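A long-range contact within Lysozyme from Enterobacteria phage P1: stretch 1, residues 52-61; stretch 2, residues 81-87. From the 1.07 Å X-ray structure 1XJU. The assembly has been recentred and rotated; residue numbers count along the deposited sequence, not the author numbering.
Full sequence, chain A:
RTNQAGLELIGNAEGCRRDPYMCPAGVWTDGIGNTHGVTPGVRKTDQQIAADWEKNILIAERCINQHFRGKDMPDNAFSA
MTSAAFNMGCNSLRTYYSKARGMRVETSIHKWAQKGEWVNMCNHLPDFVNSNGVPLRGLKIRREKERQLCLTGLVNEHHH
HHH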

# COMPACT_ATOMS: atom_id res chain seq x y z
N ASP A 52 16.63 2.40 4.97
CA ASP A 52 15.63 3.22 4.31
C ASP A 52 14.22 3.04 4.83
O ASP A 52 13.29 3.67 4.31
CB ASP A 52 15.68 2.92 2.83
CG ASP A 52 16.96 3.48 2.22
OD1 ASP A 52 17.20 3.22 1.04
OD2 ASP A 52 17.71 4.24 2.86
N TRP A 53 14.03 2.25 5.85
CA TRP A 53 12.70 1.83 6.27
C TRP A 53 11.86 3.06 6.67
O TRP A 53 10.74 3.24 6.17
CB TRP A 53 12.84 0.87 7.43
CG TRP A 53 11.57 0.19 7.81
CD1 TRP A 53 10.64 0.52 8.74
CD2 TRP A 53 11.07 -0.99 7.18
NE1 TRP A 53 9.59 -0.38 8.74
CE2 TRP A 53 9.84 -1.34 7.82
CE3 TRP A 53 11.57 -1.85 6.18
CZ2 TRP A 53 9.12 -2.48 7.47
CZ3 TRP A 53 10.87 -2.97 5.86
CH2 TRP A 53 9.64 -3.27 6.48
N GLU A 54 12.40 3.89 7.58
CA GLU A 54 11.65 5.07 8.03
C GLU A 54 11.42 6.07 6.93
O GLU A 54 10.33 6.66 6.86
CB GLU A 54 12.37 5.74 9.21
CG GLU A 54 12.27 4.88 10.43
CD GLU A 54 10.82 4.75 10.87
OE1 GLU A 54 10.04 5.71 10.71
OE2 GLU A 54 10.48 3.67 11.30
N LYS A 55 12.40 6.25 6.05
CA LYS A 55 12.23 7.12 4.91
C LYS A 55 11.08 6.61 4.06
O LYS A 55 10.27 7.42 3.55
CB LYS A 55 13.55 7.15 4.09
CG LYS A 55 13.48 7.75 2.63
CD LYS A 55 14.64 7.31 1.67
CE LYS A 55 14.59 8.03 0.29
NZ LYS A 55 15.32 9.33 0.26
N ASN A 56 10.99 5.31 3.91
CA ASN A 56 9.93 4.77 3.08
C ASN A 56 8.56 4.91 3.72
O ASN A 56 7.57 5.13 3.01
CB ASN A 56 10.24 3.33 2.66
CG ASN A 56 11.25 3.25 1.54
OD1 ASN A 56 11.21 4.05 0.60
ND2 ASN A 56 12.12 2.24 1.57
N ILE A 57 8.48 4.85 5.03
CA ILE A 57 7.22 5.18 5.72
C ILE A 57 6.85 6.64 5.46
O ILE A 57 5.69 6.93 5.14
CB ILE A 57 7.28 4.87 7.19
CG1 ILE A 57 7.44 3.36 7.40
CG2 ILE A 57 5.99 5.35 7.91
CD1 ILE A 57 7.63 2.93 8.83
N LEU A 58 7.82 7.56 5.50
CA LEU A 58 7.57 8.95 5.20
C LEU A 58 7.08 9.16 3.82
O LEU A 58 6.14 9.96 3.63
CB LEU A 58 8.85 9.80 5.45
CG LEU A 58 8.69 11.33 5.34
CD1 LEU A 58 7.68 11.82 6.37
CD2 LEU A 58 10.01 12.03 5.58
N ILE A 59 7.66 8.50 2.85
CA ILE A 59 7.26 8.59 1.50
C ILE A 59 5.84 8.07 1.31
O ILE A 59 5.04 8.66 0.57
CB ILE A 59 8.26 7.85 0.55
CG1 ILE A 59 9.58 8.59 0.47
CG2 ILE A 59 7.71 7.75 -0.83
CD1 ILE A 59 10.68 7.79 -0.15
N ALA A 60 5.49 7.01 2.00
CA ALA A 60 4.13 6.49 1.97
C ALA A 60 3.14 7.48 2.53
O ALA A 60 2.08 7.71 1.95
CB ALA A 60 4.09 5.15 2.70
N GLU A 61 3.44 8.09 3.66
CA GLU A 61 2.58 9.10 4.25
C GLU A 61 2.43 10.25 3.30
O GLU A 61 1.32 10.79 3.16
CB GLU A 61 3.14 9.58 5.61
CG GLU A 61 3.06 8.54 6.67
CD GLU A 61 3.15 9.02 8.11
OE1 GLU A 61 3.26 8.15 8.99
OE2 GLU A 61 2.99 10.23 8.38
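Stretch 2, residues 81-87: MTSAAFN

What fills the apolar centre of the contact? Phe 86 does, as a knob among Trp 53, Asn 56, Ile 57 and Ala 60. Its CA-to-CB bond points sideways, but with chi1 at 178° (t) the end of the side chain comes nearer to stretch 1. CZ of Phe 86 lies 3.6 Å from CZ2 of Trp 53, over one face of the indole; the two six-membered rings, centroids 4.8 Å apart and planes at 62°, make an edge-to-face pair. CE2 of Phe 86 is 3.8 Å from CG1 of Ile 57 and equally far from CB of Asn 56, so this asparagine lends the pocket its aliphatic carbon.

How do the backbones come together around that knob? Both stretches are helical, each part of a longer helix, and their axes approach to 8.2 Å with an angle of 118° between their N-to-C directions. The CA atoms of Ala 60 and Phe 86 are only 5.1 Å apart. Ala 60 points its small side chain toward stretch 2, and its CB packs 4.0 Å from CB of Ala 85, 4.0 Å from CB of Phe 86 and 3.5 Å from O of Thr 82. That carbonyl is already engaged within its own helix, accepting from N of Phe 86 at 2.8 Å.

What happens at the polar edge? The closest approach of the Thr 82 side chain is made by its methyl: CG2 lies 3.6 Å from CG of Glu 61 and 3.8 Å from CB of Ala 60, with OG1 of Thr 82 almost as near to CG of Glu 61, at 3.7 Å. The touch on Glu 61 uses the aliphatic part of the glutamate, whose carboxylate oxygens, like OG1 of Thr 82, are hydrogen-bonded elsewhere in the structure. No hydrogen bond joins the two stretches, so between them the contact rests on packing, with 372 Å² buried over both sides.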

# COMPACT_ATOMS: atom_id res chain seq x y z
N MET A 81 -4.04 3.38 4.93
CA MET A 81 -3.65 3.77 3.58
C MET A 81 -2.14 3.91 3.46
O MET A 81 -1.54 3.57 2.43
CB MET A 81 -4.36 5.08 3.19
CG MET A 81 -5.86 4.89 2.96
SD MET A 81 -6.25 3.83 1.54
CE MET A 81 -5.70 4.87 0.16
N THR A 82 -1.49 4.40 4.50
CA THR A 82 -0.04 4.51 4.52
C THR A 82 0.57 3.12 4.42
O THR A 82 1.52 2.91 3.68
CB THR A 82 0.45 5.22 5.79
OG1 THR A 82 0.06 6.61 5.73
CG2 THR A 82 1.98 5.18 5.90
N SER A 83 0.06 2.18 5.19
CA SER A 83 0.51 0.78 5.10
C SER A 83 0.40 0.28 3.68
O SER A 83 1.36 -0.32 3.16
CB SER A 83 -0.33 -0.06 6.06
OG SER A 83 -0.08 -1.45 5.88
N ALA A 84 -0.73 0.49 3.00
CA ALA A 84 -0.90 0.03 1.64
C ALA A 84 0.10 0.71 0.72
O ALA A 84 0.69 0.04 -0.16
CB ALA A 84 -2.33 0.30 1.19
N ALA A 85 0.31 2.00 0.87
CA ALA A 85 1.24 2.73 0.03
C ALA A 85 2.68 2.24 0.27
O ALA A 85 3.48 2.16 -0.66
CB ALA A 85 1.13 4.21 0.25
N PHE A 86 3.03 1.93 1.50
CA PHE A 86 4.35 1.41 1.83
C PHE A 86 4.57 0.10 1.10
O PHE A 86 5.65 -0.16 0.54
CB PHE A 86 4.47 1.22 3.33
CG PHE A 86 5.77 0.63 3.78
CD1 PHE A 86 5.93 -0.71 3.92
CD2 PHE A 86 6.85 1.47 4.08
CE1 PHE A 86 7.13 -1.27 4.34
CE2 PHE A 86 8.05 0.93 4.54
CZ PHE A 86 8.18 -0.46 4.65
N ASN A 87 3.58 -0.77 1.12
CA ASN A 87 3.71 -2.13 0.60
C ASN A 87 3.61 -2.16 -0.91
O ASN A 87 4.29 -2.98 -1.54
CB ASN A 87 2.59 -2.96 1.26
CG ASN A 87 2.73 -4.43 1.21
OD1 ASN A 87 1.66 -5.11 1.21
ND2 ASN A 87 3.98 -4.98 1.37